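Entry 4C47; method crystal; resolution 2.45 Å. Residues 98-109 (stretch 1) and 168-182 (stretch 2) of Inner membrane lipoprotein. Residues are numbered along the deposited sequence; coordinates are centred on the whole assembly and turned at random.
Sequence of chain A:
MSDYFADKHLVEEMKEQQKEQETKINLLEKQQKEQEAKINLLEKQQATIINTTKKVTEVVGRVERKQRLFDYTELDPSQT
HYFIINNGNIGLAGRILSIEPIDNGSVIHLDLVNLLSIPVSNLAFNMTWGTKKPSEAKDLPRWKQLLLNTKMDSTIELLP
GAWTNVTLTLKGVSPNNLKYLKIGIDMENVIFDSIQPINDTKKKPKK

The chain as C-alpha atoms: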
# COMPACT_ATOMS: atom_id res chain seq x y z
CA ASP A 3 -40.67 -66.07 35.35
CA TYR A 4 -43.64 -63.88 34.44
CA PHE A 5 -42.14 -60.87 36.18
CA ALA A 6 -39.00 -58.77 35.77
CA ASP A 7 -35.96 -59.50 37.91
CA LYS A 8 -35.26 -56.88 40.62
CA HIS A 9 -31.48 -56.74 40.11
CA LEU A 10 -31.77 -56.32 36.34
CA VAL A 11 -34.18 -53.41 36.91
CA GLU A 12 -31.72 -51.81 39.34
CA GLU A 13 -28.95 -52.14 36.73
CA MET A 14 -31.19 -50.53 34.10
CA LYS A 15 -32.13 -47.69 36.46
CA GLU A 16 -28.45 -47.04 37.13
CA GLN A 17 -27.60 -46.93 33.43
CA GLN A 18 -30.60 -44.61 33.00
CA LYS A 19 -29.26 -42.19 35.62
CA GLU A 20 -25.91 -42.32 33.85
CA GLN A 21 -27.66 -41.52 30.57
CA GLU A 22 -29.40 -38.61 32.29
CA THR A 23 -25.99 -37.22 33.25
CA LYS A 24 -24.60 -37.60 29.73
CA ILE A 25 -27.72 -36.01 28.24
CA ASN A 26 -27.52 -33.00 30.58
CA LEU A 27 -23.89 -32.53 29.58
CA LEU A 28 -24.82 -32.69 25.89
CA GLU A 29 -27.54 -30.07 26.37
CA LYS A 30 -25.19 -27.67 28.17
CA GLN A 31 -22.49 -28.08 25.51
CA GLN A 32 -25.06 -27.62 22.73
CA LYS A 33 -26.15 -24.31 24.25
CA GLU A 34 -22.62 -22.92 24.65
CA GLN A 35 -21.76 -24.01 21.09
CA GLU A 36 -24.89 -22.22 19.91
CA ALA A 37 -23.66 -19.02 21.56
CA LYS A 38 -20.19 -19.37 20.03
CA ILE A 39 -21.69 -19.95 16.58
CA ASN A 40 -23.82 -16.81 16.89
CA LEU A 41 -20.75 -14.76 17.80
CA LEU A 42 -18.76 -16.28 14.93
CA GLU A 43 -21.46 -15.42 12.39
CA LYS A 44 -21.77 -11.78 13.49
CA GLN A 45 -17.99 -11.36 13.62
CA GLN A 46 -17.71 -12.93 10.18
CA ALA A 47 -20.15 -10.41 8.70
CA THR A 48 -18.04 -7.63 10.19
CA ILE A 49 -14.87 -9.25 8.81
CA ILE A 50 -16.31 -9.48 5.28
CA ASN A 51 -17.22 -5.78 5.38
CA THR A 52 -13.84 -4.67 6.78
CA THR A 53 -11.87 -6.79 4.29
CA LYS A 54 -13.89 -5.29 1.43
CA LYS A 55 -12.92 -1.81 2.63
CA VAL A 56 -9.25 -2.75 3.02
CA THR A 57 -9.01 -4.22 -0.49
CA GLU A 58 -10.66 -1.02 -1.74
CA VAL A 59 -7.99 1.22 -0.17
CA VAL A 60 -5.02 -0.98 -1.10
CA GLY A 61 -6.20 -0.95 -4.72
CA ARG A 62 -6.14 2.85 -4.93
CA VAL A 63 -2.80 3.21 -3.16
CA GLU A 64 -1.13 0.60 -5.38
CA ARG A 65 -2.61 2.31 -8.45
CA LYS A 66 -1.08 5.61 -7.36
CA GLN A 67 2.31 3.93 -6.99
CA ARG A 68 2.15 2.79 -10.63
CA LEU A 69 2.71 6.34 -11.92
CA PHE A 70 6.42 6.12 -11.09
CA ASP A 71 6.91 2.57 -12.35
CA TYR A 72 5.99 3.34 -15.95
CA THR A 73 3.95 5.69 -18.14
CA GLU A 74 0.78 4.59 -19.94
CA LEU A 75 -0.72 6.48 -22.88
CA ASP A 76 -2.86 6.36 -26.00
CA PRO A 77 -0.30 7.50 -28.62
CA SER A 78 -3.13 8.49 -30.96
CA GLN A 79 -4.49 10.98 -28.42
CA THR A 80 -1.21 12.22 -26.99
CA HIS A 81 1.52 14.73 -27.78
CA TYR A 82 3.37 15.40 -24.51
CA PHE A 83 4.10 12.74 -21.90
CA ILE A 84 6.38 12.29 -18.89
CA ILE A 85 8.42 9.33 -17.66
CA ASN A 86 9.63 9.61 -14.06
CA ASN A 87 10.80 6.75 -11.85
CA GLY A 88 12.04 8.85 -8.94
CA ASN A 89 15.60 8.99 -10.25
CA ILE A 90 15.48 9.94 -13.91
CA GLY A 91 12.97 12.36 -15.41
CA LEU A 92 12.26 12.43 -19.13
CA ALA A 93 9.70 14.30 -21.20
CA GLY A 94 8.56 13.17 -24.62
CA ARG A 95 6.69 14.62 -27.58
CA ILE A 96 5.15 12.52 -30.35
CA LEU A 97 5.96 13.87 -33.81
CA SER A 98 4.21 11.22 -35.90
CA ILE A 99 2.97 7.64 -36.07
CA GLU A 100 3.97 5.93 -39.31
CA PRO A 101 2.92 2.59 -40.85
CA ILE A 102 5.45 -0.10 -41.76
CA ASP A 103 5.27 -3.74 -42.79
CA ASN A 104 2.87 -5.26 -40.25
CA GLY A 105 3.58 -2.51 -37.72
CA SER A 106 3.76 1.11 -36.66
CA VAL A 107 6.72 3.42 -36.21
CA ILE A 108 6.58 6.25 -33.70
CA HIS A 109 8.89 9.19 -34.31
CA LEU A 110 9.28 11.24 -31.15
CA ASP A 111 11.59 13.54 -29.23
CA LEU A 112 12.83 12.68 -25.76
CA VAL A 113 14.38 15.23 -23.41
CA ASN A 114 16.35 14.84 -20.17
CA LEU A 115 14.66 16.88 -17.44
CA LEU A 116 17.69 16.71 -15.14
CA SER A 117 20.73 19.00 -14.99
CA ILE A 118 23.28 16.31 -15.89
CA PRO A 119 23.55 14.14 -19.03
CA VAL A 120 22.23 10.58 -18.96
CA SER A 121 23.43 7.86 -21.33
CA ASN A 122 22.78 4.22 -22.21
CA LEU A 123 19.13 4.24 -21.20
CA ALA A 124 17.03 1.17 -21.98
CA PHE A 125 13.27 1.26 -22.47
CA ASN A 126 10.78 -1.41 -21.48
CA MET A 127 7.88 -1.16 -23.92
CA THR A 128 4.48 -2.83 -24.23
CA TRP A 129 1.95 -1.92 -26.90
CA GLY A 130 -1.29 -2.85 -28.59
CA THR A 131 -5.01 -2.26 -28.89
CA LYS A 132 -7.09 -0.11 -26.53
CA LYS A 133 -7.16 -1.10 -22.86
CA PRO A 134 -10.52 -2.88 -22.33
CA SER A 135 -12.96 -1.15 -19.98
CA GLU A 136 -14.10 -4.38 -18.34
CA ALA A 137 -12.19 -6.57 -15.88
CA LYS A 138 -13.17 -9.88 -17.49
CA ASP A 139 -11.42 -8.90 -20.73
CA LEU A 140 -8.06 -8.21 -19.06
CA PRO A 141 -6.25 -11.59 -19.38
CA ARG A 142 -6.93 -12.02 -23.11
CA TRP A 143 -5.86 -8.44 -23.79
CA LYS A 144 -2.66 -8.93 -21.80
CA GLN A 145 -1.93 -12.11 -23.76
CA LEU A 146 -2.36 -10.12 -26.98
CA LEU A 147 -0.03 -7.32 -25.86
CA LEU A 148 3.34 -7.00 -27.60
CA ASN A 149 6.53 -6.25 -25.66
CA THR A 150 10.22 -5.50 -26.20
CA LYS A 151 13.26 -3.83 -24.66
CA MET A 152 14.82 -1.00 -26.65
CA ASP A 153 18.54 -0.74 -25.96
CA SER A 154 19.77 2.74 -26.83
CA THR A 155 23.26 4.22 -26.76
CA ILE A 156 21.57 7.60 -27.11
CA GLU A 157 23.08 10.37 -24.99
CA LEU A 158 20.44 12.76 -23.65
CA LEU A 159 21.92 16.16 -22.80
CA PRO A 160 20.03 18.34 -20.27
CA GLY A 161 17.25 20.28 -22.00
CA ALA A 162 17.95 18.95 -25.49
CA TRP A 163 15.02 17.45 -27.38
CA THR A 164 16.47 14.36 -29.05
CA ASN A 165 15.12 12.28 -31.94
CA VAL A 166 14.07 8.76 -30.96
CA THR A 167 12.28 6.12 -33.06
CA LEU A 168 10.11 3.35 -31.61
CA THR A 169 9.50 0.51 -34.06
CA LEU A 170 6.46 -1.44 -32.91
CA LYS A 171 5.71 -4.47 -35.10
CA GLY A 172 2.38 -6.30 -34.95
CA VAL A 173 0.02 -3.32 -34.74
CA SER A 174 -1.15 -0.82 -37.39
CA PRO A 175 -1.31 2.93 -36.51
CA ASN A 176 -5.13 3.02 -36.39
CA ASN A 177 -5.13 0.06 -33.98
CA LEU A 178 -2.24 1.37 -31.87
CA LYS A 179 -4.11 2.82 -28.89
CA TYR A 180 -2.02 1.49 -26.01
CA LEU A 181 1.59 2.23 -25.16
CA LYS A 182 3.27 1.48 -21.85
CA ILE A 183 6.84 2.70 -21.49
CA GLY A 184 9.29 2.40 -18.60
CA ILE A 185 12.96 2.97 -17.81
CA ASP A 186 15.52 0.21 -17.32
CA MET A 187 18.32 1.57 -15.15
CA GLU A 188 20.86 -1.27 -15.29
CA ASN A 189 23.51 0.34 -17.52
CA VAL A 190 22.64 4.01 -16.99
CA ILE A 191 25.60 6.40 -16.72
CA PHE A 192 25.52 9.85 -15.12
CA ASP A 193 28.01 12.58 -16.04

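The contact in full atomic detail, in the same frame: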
# COMPACT_ATOMS: atom_id res chain seq x y z
N SER A 98 5.07 11.92 -34.96
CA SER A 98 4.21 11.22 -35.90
C SER A 98 4.17 9.71 -35.65
O SER A 98 5.12 9.14 -35.11
CB SER A 98 4.65 11.47 -37.34
OG SER A 98 5.93 10.93 -37.58
N ILE A 99 3.07 9.09 -36.05
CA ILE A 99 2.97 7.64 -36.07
C ILE A 99 2.90 7.18 -37.52
O ILE A 99 2.00 7.58 -38.26
CB ILE A 99 1.74 7.12 -35.29
CG1 ILE A 99 2.01 7.16 -33.78
CG2 ILE A 99 1.42 5.70 -35.69
CD1 ILE A 99 1.57 8.43 -33.11
N GLU A 100 3.85 6.34 -37.92
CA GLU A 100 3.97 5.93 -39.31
C GLU A 100 3.78 4.42 -39.48
O GLU A 100 4.20 3.65 -38.62
CB GLU A 100 5.34 6.35 -39.87
CG GLU A 100 5.26 7.12 -41.17
CD GLU A 100 4.43 8.38 -41.05
OE1 GLU A 100 4.92 9.37 -40.47
OE2 GLU A 100 3.27 8.38 -41.53
N PRO A 101 3.14 4.01 -40.58
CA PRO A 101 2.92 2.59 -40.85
C PRO A 101 4.11 1.92 -41.55
O PRO A 101 4.69 2.48 -42.48
CB PRO A 101 1.72 2.60 -41.79
CG PRO A 101 1.83 3.89 -42.52
CD PRO A 101 2.43 4.87 -41.54
N ILE A 102 4.46 0.72 -41.09
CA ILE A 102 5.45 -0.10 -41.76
C ILE A 102 4.87 -1.48 -42.04
O ILE A 102 3.68 -1.71 -41.82
CB ILE A 102 6.74 -0.27 -40.93
CG1 ILE A 102 6.43 -0.90 -39.57
CG2 ILE A 102 7.45 1.07 -40.78
CD1 ILE A 102 7.66 -1.34 -38.81
N ASP A 103 5.71 -2.38 -42.52
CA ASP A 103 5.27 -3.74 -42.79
C ASP A 103 4.81 -4.42 -41.51
O ASP A 103 5.62 -4.76 -40.64
CB ASP A 103 6.39 -4.55 -43.45
CG ASP A 103 5.92 -5.92 -43.92
OD1 ASP A 103 4.70 -6.09 -44.11
OD2 ASP A 103 6.77 -6.81 -44.11
N ASN A 104 3.49 -4.58 -41.39
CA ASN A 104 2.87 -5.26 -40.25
C ASN A 104 3.07 -4.54 -38.91
O ASN A 104 2.97 -5.15 -37.85
CB ASN A 104 3.34 -6.71 -40.16
CG ASN A 104 2.46 -7.57 -39.27
OD1 ASN A 104 1.28 -7.28 -39.09
ND2 ASN A 104 3.04 -8.61 -38.69
N GLY A 105 3.35 -3.24 -38.95
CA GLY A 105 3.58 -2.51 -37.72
C GLY A 105 3.47 -1.01 -37.82
O GLY A 105 3.16 -0.46 -38.88
N SER A 106 3.73 -0.34 -36.70
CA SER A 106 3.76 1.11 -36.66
C SER A 106 5.15 1.58 -36.27
O SER A 106 5.91 0.85 -35.64
CB SER A 106 2.76 1.64 -35.63
OG SER A 106 1.48 1.09 -35.86
N VAL A 107 5.49 2.80 -36.66
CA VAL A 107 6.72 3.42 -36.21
C VAL A 107 6.38 4.77 -35.61
O VAL A 107 5.73 5.60 -36.25
CB VAL A 107 7.75 3.54 -37.34
CG1 VAL A 107 8.75 4.64 -37.05
CG2 VAL A 107 8.46 2.21 -37.54
N ILE A 108 6.81 4.98 -34.37
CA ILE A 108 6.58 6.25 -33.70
C ILE A 108 7.85 7.09 -33.70
O ILE A 108 8.86 6.70 -33.11
CB ILE A 108 6.14 6.05 -32.25
CG1 ILE A 108 4.90 5.16 -32.18
CG2 ILE A 108 5.88 7.40 -31.58
CD1 ILE A 108 4.40 4.93 -30.77
N HIS A 109 7.80 8.23 -34.37
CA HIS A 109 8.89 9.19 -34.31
C HIS A 109 8.58 10.18 -33.21
O HIS A 109 7.53 10.82 -33.22
CB HIS A 109 9.05 9.91 -35.65
CG HIS A 109 9.35 9.00 -36.79
ND1 HIS A 109 10.64 8.72 -37.19
CD2 HIS A 109 8.54 8.30 -37.62
CE1 HIS A 109 10.61 7.89 -38.22
NE2 HIS A 109 9.34 7.62 -38.50
N LEU A 168 10.61 4.59 -32.18
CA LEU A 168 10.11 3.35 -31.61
C LEU A 168 9.45 2.51 -32.69
O LEU A 168 8.37 2.85 -33.17
CB LEU A 168 9.10 3.64 -30.50
CG LEU A 168 9.52 4.60 -29.40
CD1 LEU A 168 8.40 4.78 -28.38
CD2 LEU A 168 10.80 4.13 -28.72
N THR A 169 10.09 1.42 -33.08
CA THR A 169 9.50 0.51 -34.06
C THR A 169 8.69 -0.55 -33.34
O THR A 169 9.22 -1.35 -32.57
CB THR A 169 10.56 -0.15 -34.96
OG1 THR A 169 11.18 -1.24 -34.27
CG2 THR A 169 11.62 0.86 -35.38
N LEU A 170 7.38 -0.55 -33.59
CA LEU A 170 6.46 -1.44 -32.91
C LEU A 170 5.75 -2.34 -33.92
O LEU A 170 4.73 -1.95 -34.49
CB LEU A 170 5.43 -0.63 -32.13
CG LEU A 170 6.00 0.45 -31.21
CD1 LEU A 170 4.88 1.20 -30.52
CD2 LEU A 170 6.94 -0.17 -30.19
N LYS A 171 6.29 -3.53 -34.14
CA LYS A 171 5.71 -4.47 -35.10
C LYS A 171 4.48 -5.15 -34.51
O LYS A 171 4.37 -5.31 -33.29
CB LYS A 171 6.74 -5.52 -35.52
N GLY A 172 3.55 -5.55 -35.38
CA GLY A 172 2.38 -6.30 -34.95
C GLY A 172 1.09 -5.50 -34.92
O GLY A 172 0.01 -6.07 -34.95
N VAL A 173 1.20 -4.17 -34.85
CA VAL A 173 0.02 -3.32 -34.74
C VAL A 173 0.06 -2.12 -35.69
O VAL A 173 1.02 -1.35 -35.70
CB VAL A 173 -0.18 -2.80 -33.30
CG1 VAL A 173 -1.35 -1.85 -33.24
CG2 VAL A 173 -0.41 -3.97 -32.35
N SER A 174 -1.01 -1.96 -36.48
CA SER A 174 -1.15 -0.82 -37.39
C SER A 174 -1.45 0.46 -36.60
O SER A 174 -2.00 0.39 -35.50
CB SER A 174 -2.26 -1.09 -38.40
OG SER A 174 -3.53 -1.09 -37.78
N PRO A 175 -1.09 1.63 -37.16
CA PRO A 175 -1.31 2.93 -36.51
C PRO A 175 -2.73 3.16 -36.00
O PRO A 175 -2.90 3.66 -34.88
CB PRO A 175 -0.98 3.93 -37.62
CG PRO A 175 0.06 3.23 -38.42
CD PRO A 175 -0.35 1.78 -38.43
N ASN A 176 -3.74 2.81 -36.79
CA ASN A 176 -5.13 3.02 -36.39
C ASN A 176 -5.60 2.06 -35.29
O ASN A 176 -6.63 2.28 -34.67
CB ASN A 176 -6.06 2.97 -37.60
CG ASN A 176 -5.74 1.81 -38.54
OD1 ASN A 176 -4.77 1.85 -39.28
ND2 ASN A 176 -6.58 0.78 -38.50
N ASN A 177 -4.83 1.00 -35.06
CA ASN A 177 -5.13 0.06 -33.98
C ASN A 177 -4.27 0.33 -32.75
O ASN A 177 -4.59 -0.11 -31.65
CB ASN A 177 -4.93 -1.38 -34.44
CG ASN A 177 -5.90 -1.78 -35.54
OD1 ASN A 177 -5.49 -2.24 -36.60
ND2 ASN A 177 -7.19 -1.62 -35.28
N LEU A 178 -3.17 1.05 -32.96
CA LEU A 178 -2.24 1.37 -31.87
C LEU A 178 -2.84 2.40 -30.92
O LEU A 178 -2.72 3.60 -31.14
CB LEU A 178 -0.92 1.89 -32.44
CG LEU A 178 0.20 2.19 -31.44
CD1 LEU A 178 0.63 0.92 -30.73
CD2 LEU A 178 1.38 2.84 -32.14
N LYS A 179 -3.50 1.92 -29.86
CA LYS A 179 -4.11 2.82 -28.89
C LYS A 179 -3.63 2.57 -27.47
O LYS A 179 -4.17 3.14 -26.52
CB LYS A 179 -5.64 2.73 -28.96
CG LYS A 179 -6.19 3.07 -30.33
CD LYS A 179 -7.69 3.32 -30.28
CE LYS A 179 -8.23 3.56 -31.67
NZ LYS A 179 -7.45 4.61 -32.38
N TYR A 180 -2.61 1.74 -27.32
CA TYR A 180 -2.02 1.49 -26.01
C TYR A 180 -0.51 1.40 -26.07
O TYR A 180 0.05 0.58 -26.80
CB TYR A 180 -2.58 0.21 -25.37
CG TYR A 180 -2.02 -0.05 -23.99
CD1 TYR A 180 -2.44 0.69 -22.90
CD2 TYR A 180 -1.07 -1.04 -23.78
CE1 TYR A 180 -1.94 0.46 -21.64
CE2 TYR A 180 -0.55 -1.28 -22.52
CZ TYR A 180 -0.99 -0.52 -21.45
OH TYR A 180 -0.48 -0.75 -20.19
N LEU A 181 0.15 2.26 -25.30
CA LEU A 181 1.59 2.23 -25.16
C LEU A 181 1.98 2.41 -23.70
O LEU A 181 1.58 3.38 -23.05
CB LEU A 181 2.25 3.30 -26.03
CG LEU A 181 3.78 3.37 -25.94
CD1 LEU A 181 4.40 2.03 -26.32
CD2 LEU A 181 4.31 4.48 -26.83
N LYS A 182 2.75 1.46 -23.20
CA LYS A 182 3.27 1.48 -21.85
C LYS A 182 4.78 1.52 -21.96
O LYS A 182 5.39 0.63 -22.57
CB LYS A 182 2.84 0.22 -21.10
CG LYS A 182 3.39 0.08 -19.70
CD LYS A 182 3.20 -1.36 -19.22
CE LYS A 182 3.07 -1.45 -17.71
NZ LYS A 182 2.69 -2.83 -17.28

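Residues 98-109 form a β-hairpin, its strands joined by a type II turn from Ile102 to Gly105, and the returning strand lies antiparallel to strand 168-171. Two residue pairs carry the backbone ladder. Ser106 N donates to Leu170 O and Leu170 N to Ser106 O, both at 2.9 Å; Ile108 N to Leu168 O and Leu168 N to Ile108 O repeat the pattern at 2.9 Å. Beyond them, Gly172 N reaches Asn104 O at 2.6 Å, extending the pairing to the turn.

Gly105 fits where the strands pinch together, its CA only 3.9 Å from Lys171 CA. A β-carbon here would lie 2.7 Å from Lys171 CA and 2.9 Å from Leu170 O, so the absence of a side chain permits the close approach. Gly172 is suited to its place for another reason: at its backbone angles (phi/psi 105/-21), a β-carbon would be jammed against the carbonyl O of the residue before.

On the face bearing Ser106 and Ile108, the chain after Gly172 curls back over the hairpin. Small Ser106 fits beneath this loop and is buried there; its OG donates a very short hydrogen bond to Val173 O (2.5 Å), giving a polar side chain a partner. Pro175 packs close by, its CD 3.2 Å from Ser106 OG. The compact ring of Pro175 also rests against the first strand of the hairpin, with Pro175 CB 3.6 Å from Ile99 CG2 and Pro175 CG 3.8 Å from Pro101 CB.

Ile108 is the long knob of this face. With chi1 m and chi2 t, it extends CD1 into a hollow lined by Leu170 CD1 (3.8 Å), Leu178 CD2 (3.9 Å) and Leu181 CD2 (4.0 Å), while its CB lies 4.2 Å from Leu168 CB. Branched aliphatic chains suit this buried pocket, filling it without polar groups to satisfy. On the other face, Val107 CG2 meets Thr169 CG2 at 4.1 Å, a lighter contact between two β-branched residues well suited to strands.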